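PDB 2CZQ: cutinase-like protein from Cryptococcus sp., which probably hydrolyses carboxylic esters, as a cutinase-like enzyme with the alpha/beta hydrolase fold. Local coordinates for residues A[27-38]-A[190-201]; A[54-64]-A[86-97]. One frame throughout, in Å; residues are numbered along the deposited sequence.

Interaction 1 of 2, residues A[27-38]-A[190-201]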
loop_
_atom_site.group_PDB
_atom_site.type_symbol
_atom_site.label_atom_id
_atom_site.label_comp_id
_atom_site.label_asym_id
_atom_site.label_seq_id
_atom_site.Cartn_x
_atom_site.Cartn_y
_atom_site.Cartn_z
ATOM N N PHE A 27 0.932 -7.032 5.937
ATOM C CA PHE A 27 1.097 -7.674 4.629
ATOM C C PHE A 27 1.673 -9.071 4.677
ATOM O O PHE A 27 1.835 -9.698 3.643
ATOM C CB PHE A 27 1.917 -6.783 3.686
ATOM C CG PHE A 27 1.456 -5.374 3.710
ATOM C CD1 PHE A 27 0.218 -5.042 3.175
ATOM C CD2 PHE A 27 2.190 -4.397 4.362
ATOM C CE1 PHE A 27 -0.265 -3.749 3.256
ATOM C CE2 PHE A 27 1.720 -3.091 4.444
ATOM C CZ PHE A 27 0.486 -2.765 3.895
ATOM N N ARG A 28 1.967 -9.577 5.867
ATOM C CA ARG A 28 2.667 -10.855 5.973
ATOM C C ARG A 28 1.934 -11.996 5.266
ATOM O O ARG A 28 2.533 -12.734 4.478
ATOM C CB ARG A 28 2.894 -11.205 7.444
ATOM C CG ARG A 28 3.976 -12.243 7.693
ATOM C CD ARG A 28 4.354 -12.427 9.164
ATOM N NE ARG A 28 4.161 -11.211 9.957
ATOM C CZ ARG A 28 5.096 -10.640 10.712
ATOM N NH1 ARG A 28 6.315 -11.159 10.794
ATOM N NH2 ARG A 28 4.810 -9.537 11.391
ATOM N N THR A 29 0.646 -12.155 5.545
ATOM C CA THR A 29 -0.093 -13.251 4.943
ATOM C C THR A 29 -0.210 -13.087 3.435
ATOM O O THR A 29 0.164 -13.990 2.686
ATOM C CB THR A 29 -1.452 -13.403 5.610
ATOM O OG1 THR A 29 -1.227 -13.879 6.941
ATOM C CG2 THR A 29 -2.278 -14.505 4.942
ATOM N N MET A 30 -0.684 -11.933 2.979
ATOM C CA MET A 30 -0.847 -11.757 1.542
ATOM C C MET A 30 0.479 -11.930 0.813
ATOM O O MET A 30 0.513 -12.491 -0.280
ATOM C CB MET A 30 -1.508 -10.423 1.191
ATOM C CG MET A 30 -0.664 -9.178 1.446
ATOM S SD MET A 30 -1.552 -7.657 1.094
ATOM C CE MET A 30 -2.701 -7.597 2.482
ATOM N N ASN A 31 1.574 -11.468 1.415
ATOM C CA ASN A 31 2.860 -11.571 0.738
ATOM C C ASN A 31 3.386 -12.991 0.666
ATOM O O ASN A 31 4.031 -13.359 -0.317
ATOM C CB ASN A 31 3.869 -10.600 1.329
ATOM C CG ASN A 31 3.562 -9.174 0.950
ATOM O OD1 ASN A 31 2.693 -8.925 0.117
ATOM N ND2 ASN A 31 4.284 -8.234 1.541
ATOM N N SER A 32 3.090 -13.798 1.683
ATOM C CA SER A 32 3.353 -15.228 1.592
ATOM C C SER A 32 2.564 -15.846 0.429
ATOM O O SER A 32 3.073 -16.703 -0.284
ATOM C CB SER A 32 3.085 -15.936 2.924
ATOM O OG SER A 32 1.703 -16.096 3.166
ATOM N N GLN A 33 1.330 -15.394 0.229
ATOM C CA GLN A 33 0.500 -15.901 -0.861
ATOM C C GLN A 33 1.007 -15.455 -2.231
ATOM O O GLN A 33 1.060 -16.252 -3.168
ATOM C CB GLN A 33 -0.947 -15.452 -0.690
ATOM C CG GLN A 33 -1.648 -15.984 0.541
ATOM C CD GLN A 33 -3.092 -15.568 0.541
ATOM O OE1 GLN A 33 -3.956 -16.306 0.051
ATOM N NE2 GLN A 33 -3.363 -14.375 1.044
ATOM N N ILE A 34 1.370 -14.181 -2.347
ATOM C CA ILE A 34 1.809 -13.626 -3.626
ATOM C C ILE A 34 3.103 -14.299 -4.068
ATOM O O ILE A 34 3.214 -14.749 -5.209
ATOM C CB ILE A 34 2.004 -12.096 -3.540
ATOM C CG1 ILE A 34 0.686 -11.376 -3.242
ATOM C CG2 ILE A 34 2.633 -11.555 -4.825
ATOM C CD1 ILE A 34 0.880 -10.040 -2.540
ATOM N N THR A 35 4.079 -14.364 -3.163
ATOM C CA THR A 35 5.374 -14.941 -3.516
ATOM C C THR A 35 5.293 -16.439 -3.776
ATOM O O THR A 35 6.094 -16.964 -4.539
ATOM C CB THR A 35 6.474 -14.626 -2.484
ATOM O OG1 THR A 35 6.079 -15.073 -1.178
ATOM C CG2 THR A 35 6.709 -13.111 -2.379
ATOM N N ALA A 36 4.333 -17.122 -3.157
ATOM C CA ALA A 36 4.107 -18.535 -3.455
ATOM C C ALA A 36 3.431 -18.725 -4.810
ATOM O O ALA A 36 3.644 -19.744 -5.474
ATOM C CB ALA A 36 3.288 -19.203 -2.355
ATOM N N ALA A 37 2.628 -17.748 -5.220
ATOM C CA ALA A 37 1.886 -17.834 -6.478
ATOM C C ALA A 37 2.743 -17.493 -7.693
ATOM O O ALA A 37 2.607 -18.116 -8.750
ATOM C CB ALA A 37 0.657 -16.937 -6.432
ATOM N N LEU A 38 3.614 -16.501 -7.536
ATOM C CA LEU A 38 4.424 -15.990 -8.635
ATOM C C LEU A 38 5.893 -15.992 -8.277
ATOM O O LEU A 38 6.303 -15.396 -7.284
ATOM C CB LEU A 38 4.004 -14.568 -9.011
ATOM C CG LEU A 38 2.647 -14.364 -9.679
ATOM C CD1 LEU A 38 2.435 -12.880 -9.926
ATOM C CD2 LEU A 38 2.522 -15.157 -10.980
ATOM N N GLN A 190 -6.533 -9.644 3.585
ATOM C CA GLN A 190 -5.363 -10.384 3.131
ATOM C C GLN A 190 -5.608 -10.999 1.757
ATOM O O GLN A 190 -4.762 -10.912 0.872
ATOM C CB GLN A 190 -4.943 -11.448 4.149
ATOM C CG GLN A 190 -4.431 -10.877 5.471
ATOM C CD GLN A 190 -3.279 -9.914 5.274
ATOM O OE1 GLN A 190 -2.313 -10.231 4.580
ATOM N NE2 GLN A 190 -3.381 -8.731 5.872
ATOM N N THR A 191 -6.781 -11.594 1.568
ATOM C CA THR A 191 -7.089 -12.224 0.292
ATOM C C THR A 191 -7.192 -11.192 -0.821
ATOM O O THR A 191 -6.658 -11.392 -1.910
ATOM C CB THR A 191 -8.365 -13.050 0.398
ATOM O OG1 THR A 191 -8.220 -13.994 1.469
ATOM C CG2 THR A 191 -8.569 -13.883 -0.868
ATOM N N MET A 192 -7.871 -10.085 -0.547
ATOM C CA MET A 192 -7.992 -9.018 -1.529
ATOM C C MET A 192 -6.622 -8.500 -1.944
ATOM O O MET A 192 -6.388 -8.257 -3.125
ATOM C CB MET A 192 -8.832 -7.902 -0.930
ATOM C CG MET A 192 -9.220 -6.793 -1.860
ATOM S SD MET A 192 -10.581 -5.835 -1.169
ATOM C CE MET A 192 -10.019 -5.484 0.518
ATOM N N GLY A 193 -5.729 -8.321 -0.974
ATOM C CA GLY A 193 -4.392 -7.820 -1.255
ATOM C C GLY A 193 -3.565 -8.770 -2.101
ATOM O O GLY A 193 -2.836 -8.340 -3.000
ATOM N N TYR A 194 -3.678 -10.063 -1.809
ATOM C CA TYR A 194 -2.991 -11.093 -2.577
ATOM C C TYR A 194 -3.519 -11.140 -4.015
ATOM O O TYR A 194 -2.737 -11.124 -4.965
ATOM C CB TYR A 194 -3.078 -12.453 -1.858
ATOM C CG TYR A 194 -3.395 -13.630 -2.747
ATOM C CD1 TYR A 194 -4.664 -14.206 -2.735
ATOM C CD2 TYR A 194 -2.439 -14.161 -3.610
ATOM C CE1 TYR A 194 -4.973 -15.280 -3.553
ATOM C CE2 TYR A 194 -2.740 -15.235 -4.432
ATOM C CZ TYR A 194 -4.006 -15.788 -4.400
ATOM O OH TYR A 194 -4.293 -16.842 -5.230
ATOM N N LYS A 195 -4.842 -11.173 -4.180
ATOM C CA LYS A 195 -5.414 -11.236 -5.522
ATOM C C LYS A 195 -5.091 -9.985 -6.329
ATOM O O LYS A 195 -4.768 -10.072 -7.518
ATOM C CB LYS A 195 -6.923 -11.458 -5.468
ATOM C CG LYS A 195 -7.303 -12.842 -4.995
ATOM C CD LYS A 195 -8.774 -13.154 -5.170
ATOM C CE LYS A 195 -9.041 -14.576 -4.702
ATOM N NZ LYS A 195 -10.422 -15.060 -4.965
ATOM N N PHE A 196 -5.177 -8.829 -5.673
ATOM C CA PHE A 196 -4.870 -7.550 -6.302
ATOM C C PHE A 196 -3.445 -7.559 -6.852
ATOM O O PHE A 196 -3.220 -7.262 -8.027
ATOM C CB PHE A 196 -5.057 -6.421 -5.285
ATOM C CG PHE A 196 -4.590 -5.072 -5.758
ATOM C CD1 PHE A 196 -5.380 -4.302 -6.599
ATOM C CD2 PHE A 196 -3.369 -4.556 -5.330
ATOM C CE1 PHE A 196 -4.959 -3.041 -7.013
ATOM C CE2 PHE A 196 -2.942 -3.303 -5.745
ATOM C CZ PHE A 196 -3.741 -2.545 -6.582
ATOM N N ALA A 197 -2.489 -7.915 -5.998
ATOM C CA ALA A 197 -1.086 -7.923 -6.393
ATOM C C ALA A 197 -0.821 -8.913 -7.520
ATOM O O ALA A 197 -0.198 -8.562 -8.517
ATOM C CB ALA A 197 -0.203 -8.224 -5.212
ATOM N N VAL A 198 -1.291 -10.149 -7.374
ATOM C CA VAL A 198 -1.016 -11.162 -8.389
ATOM C C VAL A 198 -1.593 -10.730 -9.738
ATOM O O VAL A 198 -0.922 -10.820 -10.772
ATOM C CB VAL A 198 -1.518 -12.560 -7.969
ATOM C CG1 VAL A 198 -1.470 -13.536 -9.138
ATOM C CG2 VAL A 198 -0.682 -13.087 -6.813
ATOM N N ASN A 199 -2.823 -10.226 -9.728
ATOM C CA ASN A 199 -3.439 -9.763 -10.967
ATOM C C ASN A 199 -2.716 -8.568 -11.584
ATOM O O ASN A 199 -2.463 -8.556 -12.788
ATOM C CB ASN A 199 -4.922 -9.464 -10.762
ATOM C CG ASN A 199 -5.779 -10.697 -10.915
ATOM O OD1 ASN A 199 -6.135 -11.080 -12.027
ATOM N ND2 ASN A 199 -6.100 -11.337 -9.799
ATOM N N LYS A 200 -2.346 -7.584 -10.766
ATOM C CA LYS A 200 -1.613 -6.429 -11.286
ATOM C C LYS A 200 -0.247 -6.825 -11.842
ATOM O O LYS A 200 0.249 -6.191 -12.774
ATOM C CB LYS A 200 -1.466 -5.333 -10.227
ATOM C CG LYS A 200 -2.768 -4.622 -9.844
ATOM C CD LYS A 200 -3.420 -3.934 -11.031
ATOM C CE LYS A 200 -4.563 -3.040 -10.586
ATOM N NZ LYS A 200 -5.474 -2.693 -11.715
ATOM N N LEU A 201 0.348 -7.870 -11.268
ATOM C CA LEU A 201 1.637 -8.384 -11.725
ATOM C C LEU A 201 1.533 -9.275 -12.958
ATOM O O LEU A 201 2.557 -9.728 -13.472
ATOM C CB LEU A 201 2.341 -9.138 -10.597
ATOM C CG LEU A 201 2.801 -8.278 -9.418
ATOM C CD1 LEU A 201 3.186 -9.164 -8.241
ATOM C CD2 LEU A 201 3.942 -7.348 -9.811
HETATM O O HOH W 1 -5.532 -14.602 2.548
#
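Ile-34 fits as a knob into the hole formed by Gly-193, Tyr-194, Ala-197 and Val-198, and here the packing is tightest: its CD1 lies 3.4 Å from Ala-197 CB, closer than carbons usually come. With CG1 anti to the carbonyl carbon (chi1 -64°), the longer branch enters the hole while CG2 meets Val-198 CG2. The small Gly-193 and Ala-197 suit this closeness; at Gly-193 the bare CA lets Met-30 SD settle 3.7 Å away. Leu-38 CD1 extends the apolar seam to Leu-201 CB. The axes of 28-37 and 190-200 come within 8.2 Å, at 35°, and both helices lie on one side of the central parallel sheet of the alpha/beta hydrolase fold, where Met-30 also touches Phe-112 and Ile-34 touches Tyr-9. Near the start of helix 28-37 a buried amide does the joining: Gln-190 OE1 accepts from Met-30 N at 2.8 Å, in the carbonyl plane, while its NE2 bonds to Gly-26 O and Tyr-183 O. The solvent side is more polar. At its border the amide of Gln-33 stacks closely over a Tyr-194 ring face, planes 29° apart; beyond, only a loose water bridge, weak at Gln-33 NE2, reaches Thr-191 OG1, itself bonded to Gln-187 O.

Interaction 2 of 2, residues A[54-64]-A[86-97]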
loop_
_atom_site.group_PDB
_atom_site.type_symbol
_atom_site.label_atom_id
_atom_site.label_comp_id
_atom_site.label_asym_id
_atom_site.label_seq_id
_atom_site.Cartn_x
_atom_site.Cartn_y
_atom_site.Cartn_z
ATOM N N GLN A 54 4.917 10.916 13.046
ATOM C CA GLN A 54 4.333 10.827 11.701
ATOM C C GLN A 54 5.095 11.620 10.646
ATOM O O GLN A 54 4.597 11.826 9.540
ATOM C CB GLN A 54 2.834 11.173 11.679
ATOM C CG GLN A 54 2.001 10.375 12.671
ATOM C CD GLN A 54 2.239 8.890 12.568
ATOM O OE1 GLN A 54 2.106 8.303 11.494
ATOM N NE2 GLN A 54 2.601 8.273 13.684
ATOM N N ASN A 55 6.312 12.041 10.974
ATOM C CA ASN A 55 7.173 12.643 9.974
ATOM C C ASN A 55 7.903 11.519 9.250
ATOM O O ASN A 55 8.887 10.966 9.742
ATOM C CB ASN A 55 8.094 13.683 10.607
ATOM C CG ASN A 55 7.315 14.880 11.133
ATOM O OD1 ASN A 55 6.498 15.462 10.420
ATOM N ND2 ASN A 55 7.539 15.226 12.393
ATOM N N SER A 56 7.366 11.164 8.089
ATOM C CA SER A 56 7.707 9.923 7.408
ATOM C C SER A 56 8.603 10.097 6.179
ATOM O O SER A 56 8.728 9.169 5.378
ATOM C CB SER A 56 6.421 9.187 7.029
ATOM O OG SER A 56 5.659 9.954 6.115
ATOM N N ALA A 57 9.243 11.260 6.042
ATOM C CA ALA A 57 10.070 11.544 4.864
ATOM C C ALA A 57 11.084 10.452 4.551
ATOM O O ALA A 57 11.296 10.129 3.382
ATOM C CB ALA A 57 10.778 12.872 5.000
ATOM N N ALA A 58 11.728 9.888 5.571
ATOM C CA ALA A 58 12.733 8.858 5.310
ATOM C C ALA A 58 12.101 7.609 4.692
ATOM O O ALA A 58 12.731 6.922 3.892
ATOM C CB ALA A 58 13.507 8.513 6.569
ATOM N N GLY A 59 10.857 7.314 5.062
ATOM C CA GLY A 59 10.133 6.193 4.487
ATOM C C GLY A 59 9.819 6.431 3.024
ATOM O O GLY A 59 10.108 5.591 2.172
ATOM N N THR A 60 9.237 7.585 2.722
ATOM C CA THR A 60 8.972 7.956 1.339
ATOM C C THR A 60 10.245 7.881 0.493
ATOM O O THR A 60 10.239 7.338 -0.612
ATOM C CB THR A 60 8.383 9.369 1.308
ATOM O OG1 THR A 60 7.090 9.352 1.935
ATOM C CG2 THR A 60 8.175 9.870 -0.133
ATOM N N ALA A 61 11.336 8.434 1.017
ATOM C CA ALA A 61 12.599 8.445 0.286
ATOM C C ALA A 61 13.102 7.032 0.011
ATOM O O ALA A 61 13.628 6.759 -1.070
ATOM C CB ALA A 61 13.648 9.249 1.029
ATOM N N ASP A 62 12.948 6.133 0.979
ATOM C CA ASP A 62 13.461 4.784 0.817
ATOM C C ASP A 62 12.610 3.944 -0.138
ATOM O O ASP A 62 13.143 3.097 -0.854
ATOM C CB ASP A 62 13.650 4.103 2.167
ATOM C CG ASP A 62 14.487 2.866 2.068
ATOM O OD1 ASP A 62 15.629 2.956 1.553
ATOM O OD2 ASP A 62 14.057 1.770 2.478
ATOM N N ILE A 63 11.297 4.180 -0.168
ATOM C CA ILE A 63 10.443 3.559 -1.183
ATOM C C ILE A 63 10.970 3.905 -2.578
ATOM O O ILE A 63 11.174 3.036 -3.431
ATOM C CB ILE A 63 8.984 4.055 -1.054
ATOM C CG1 ILE A 63 8.333 3.546 0.233
ATOM C CG2 ILE A 63 8.152 3.629 -2.272
ATOM C CD1 ILE A 63 7.057 4.312 0.586
ATOM N N ILE A 64 11.169 5.199 -2.799
ATOM C CA ILE A 64 11.587 5.691 -4.102
ATOM C C ILE A 64 12.999 5.212 -4.433
ATOM O O ILE A 64 13.276 4.826 -5.570
ATOM C CB ILE A 64 11.433 7.224 -4.175
ATOM C CG1 ILE A 64 9.943 7.596 -4.102
ATOM C CG2 ILE A 64 12.078 7.765 -5.446
ATOM C CD1 ILE A 64 9.667 9.080 -3.962
ATOM N N GLN A 86 0.979 4.759 9.184
ATOM C CA GLN A 86 2.016 5.714 8.794
ATOM C C GLN A 86 2.642 5.334 7.445
ATOM O O GLN A 86 2.961 6.200 6.627
ATOM C CB GLN A 86 3.101 5.831 9.862
ATOM C CG GLN A 86 4.161 6.849 9.463
ATOM C CD GLN A 86 5.143 7.257 10.546
ATOM O OE1 GLN A 86 5.965 8.128 10.293
ATOM N NE2 GLN A 86 5.086 6.636 11.722
ATOM N N GLY A 87 2.824 4.036 7.220
ATOM C CA GLY A 87 3.395 3.549 5.974
ATOM C C GLY A 87 2.522 3.797 4.759
ATOM O O GLY A 87 3.033 3.954 3.650
ATOM N N ALA A 88 1.206 3.820 4.958
ATOM C CA ALA A 88 0.292 4.202 3.887
ATOM C C ALA A 88 0.497 5.670 3.514
ATOM O O ALA A 88 0.577 5.998 2.332
ATOM C CB ALA A 88 -1.159 3.928 4.275
ATOM N N ALA A 89 0.594 6.545 4.514
ATOM C CA ALA A 89 0.860 7.957 4.264
ATOM C C ALA A 89 2.193 8.134 3.536
ATOM O O ALA A 89 2.285 8.881 2.561
ATOM C CB ALA A 89 0.839 8.744 5.565
ATOM N N ALA A 90 3.227 7.427 3.990
ATOM C CA ALA A 90 4.530 7.518 3.327
ATOM C C ALA A 90 4.444 7.102 1.858
ATOM O O ALA A 90 5.113 7.681 0.994
ATOM C CB ALA A 90 5.559 6.673 4.051
ATOM N N THR A 91 3.614 6.101 1.583
ATOM C CA THR A 91 3.406 5.618 0.222
ATOM C C THR A 91 2.657 6.645 -0.624
ATOM O O THR A 91 3.046 6.923 -1.760
ATOM C CB THR A 91 2.655 4.281 0.250
ATOM O OG1 THR A 91 3.425 3.309 0.974
ATOM C CG2 THR A 91 2.528 3.698 -1.150
ATOM N N VAL A 92 1.583 7.210 -0.072
ATOM C CA VAL A 92 0.829 8.256 -0.755
ATOM C C VAL A 92 1.750 9.409 -1.162
ATOM O O VAL A 92 1.696 9.884 -2.298
ATOM C CB VAL A 92 -0.330 8.761 0.131
ATOM C CG1 VAL A 92 -0.934 10.040 -0.431
ATOM C CG2 VAL A 92 -1.391 7.678 0.282
ATOM N N VAL A 93 2.599 9.844 -0.240
ATOM C CA VAL A 93 3.506 10.945 -0.532
ATOM C C VAL A 93 4.533 10.545 -1.594
ATOM O O VAL A 93 4.896 11.363 -2.442
ATOM C CB VAL A 93 4.130 11.511 0.761
ATOM C CG1 VAL A 93 5.137 12.619 0.458
ATOM C CG2 VAL A 93 3.022 12.044 1.665
ATOM N N ALA A 94 4.959 9.280 -1.590
ATOM C CA ALA A 94 5.798 8.781 -2.681
ATOM C C ALA A 94 5.095 8.928 -4.029
ATOM O O ALA A 94 5.714 9.347 -5.005
ATOM C CB ALA A 94 6.218 7.331 -2.447
ATOM N N LEU A 95 3.805 8.602 -4.092
ATOM C CA LEU A 95 3.063 8.745 -5.347
ATOM C C LEU A 95 3.040 10.198 -5.801
ATOM O O LEU A 95 3.206 10.497 -6.988
ATOM C CB LEU A 95 1.629 8.239 -5.218
ATOM C CG LEU A 95 1.399 6.854 -4.612
ATOM C CD1 LEU A 95 -0.068 6.481 -4.724
ATOM C CD2 LEU A 95 2.282 5.784 -5.257
ATOM N N GLN A 96 2.833 11.100 -4.844
ATOM C CA GLN A 96 2.805 12.528 -5.129
ATOM C C GLN A 96 4.132 13.007 -5.715
ATOM O O GLN A 96 4.155 13.851 -6.611
ATOM C CB GLN A 96 2.463 13.316 -3.863
ATOM C CG GLN A 96 1.070 13.019 -3.318
ATOM C CD GLN A 96 0.842 13.570 -1.919
ATOM O OE1 GLN A 96 1.756 14.108 -1.291
ATOM N NE2 GLN A 96 -0.380 13.421 -1.420
ATOM N N GLN A 97 5.234 12.453 -5.216
ATOM C CA GLN A 97 6.564 12.821 -5.684
ATOM C C GLN A 97 6.939 12.145 -6.998
ATOM O O GLN A 97 7.638 12.743 -7.815
ATOM C CB GLN A 97 7.613 12.494 -4.627
ATOM C CG GLN A 97 7.544 13.420 -3.433
ATOM C CD GLN A 97 8.626 13.152 -2.412
ATOM O OE1 GLN A 97 9.653 12.548 -2.722
ATOM N NE2 GLN A 97 8.402 13.606 -1.185
#
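Thr-60 points its two branches at different parts of helix 86-98. Its OG1, anti to the carbonyl carbon, donates to Ala-90 O at 2.8 Å, arriving in the carbonyl plane on a lone pair with a C=O...O angle of 116°. That oxygen also takes the helical bond from Ala-94 N, so two donors share it. The CG2 branch meanwhile lies 3.6 Å from Ala-94 N, and the whole side chain is a knob among Ala-90, Val-93, Ala-94 and Gln-97. A threonine suits the place because one short side chain supplies both a donor and a methyl. Gly-59 and the alanines opposite let the axes approach to 8.3 Å, at 58°. Both helices flank the same side of the alpha/beta hydrolase sheet, and helix 86-98 starts within what is probably the nucleophile elbow, Gly-87 being the last glycine of its GxSxG pattern. Deeper in, Ile-63 crosses Thr-91 at about a right angle, its CD1 3.8 Å from OG1; both also touch Thr-14 of strand 9-14. Farther out, Ile-64 CD1 meets Gln-97 OE1, the two chains again nearly perpendicular. At the other end Gln-54 and Gln-86 cross obliquely, amides turned 55° apart, and Gln-54 OE1 rests against the aliphatic part of Gln-86, 3.1 Å from its CB. Extended, with CG anti to the backbone N, Gln-86 carries NE2 to Asp-51 O and Thr-17 OG1, while Gln-54 NE2 also bonds to Thr-17 OG1.

Interactions 1 and 2 lie on opposite sides of the chain's centre, their own centres 22 Å apart, and they share no helix; the central parallel sheet runs between the two helix pairs. Both are mainly buried, with more open margins. Interaction 2 is nested within the loop that interaction 1 closes. The chemistry differs: 27-38 and 190-201 meet through larger apolar side chains and a glutamine that bonds to backbone, whereas 54-64 and 86-97 meet through a threonine hydroxyl and isoleucines on small alanines, with a pair of glutamines at one end. The helices of interaction 2 cross more steeply, 58° against 35°, and bury somewhat less surface. Interaction 2 contains Gly-87 of the presumed nucleophile elbow; interaction 1 reaches that elbow from the other side of the sheet through Phe-27.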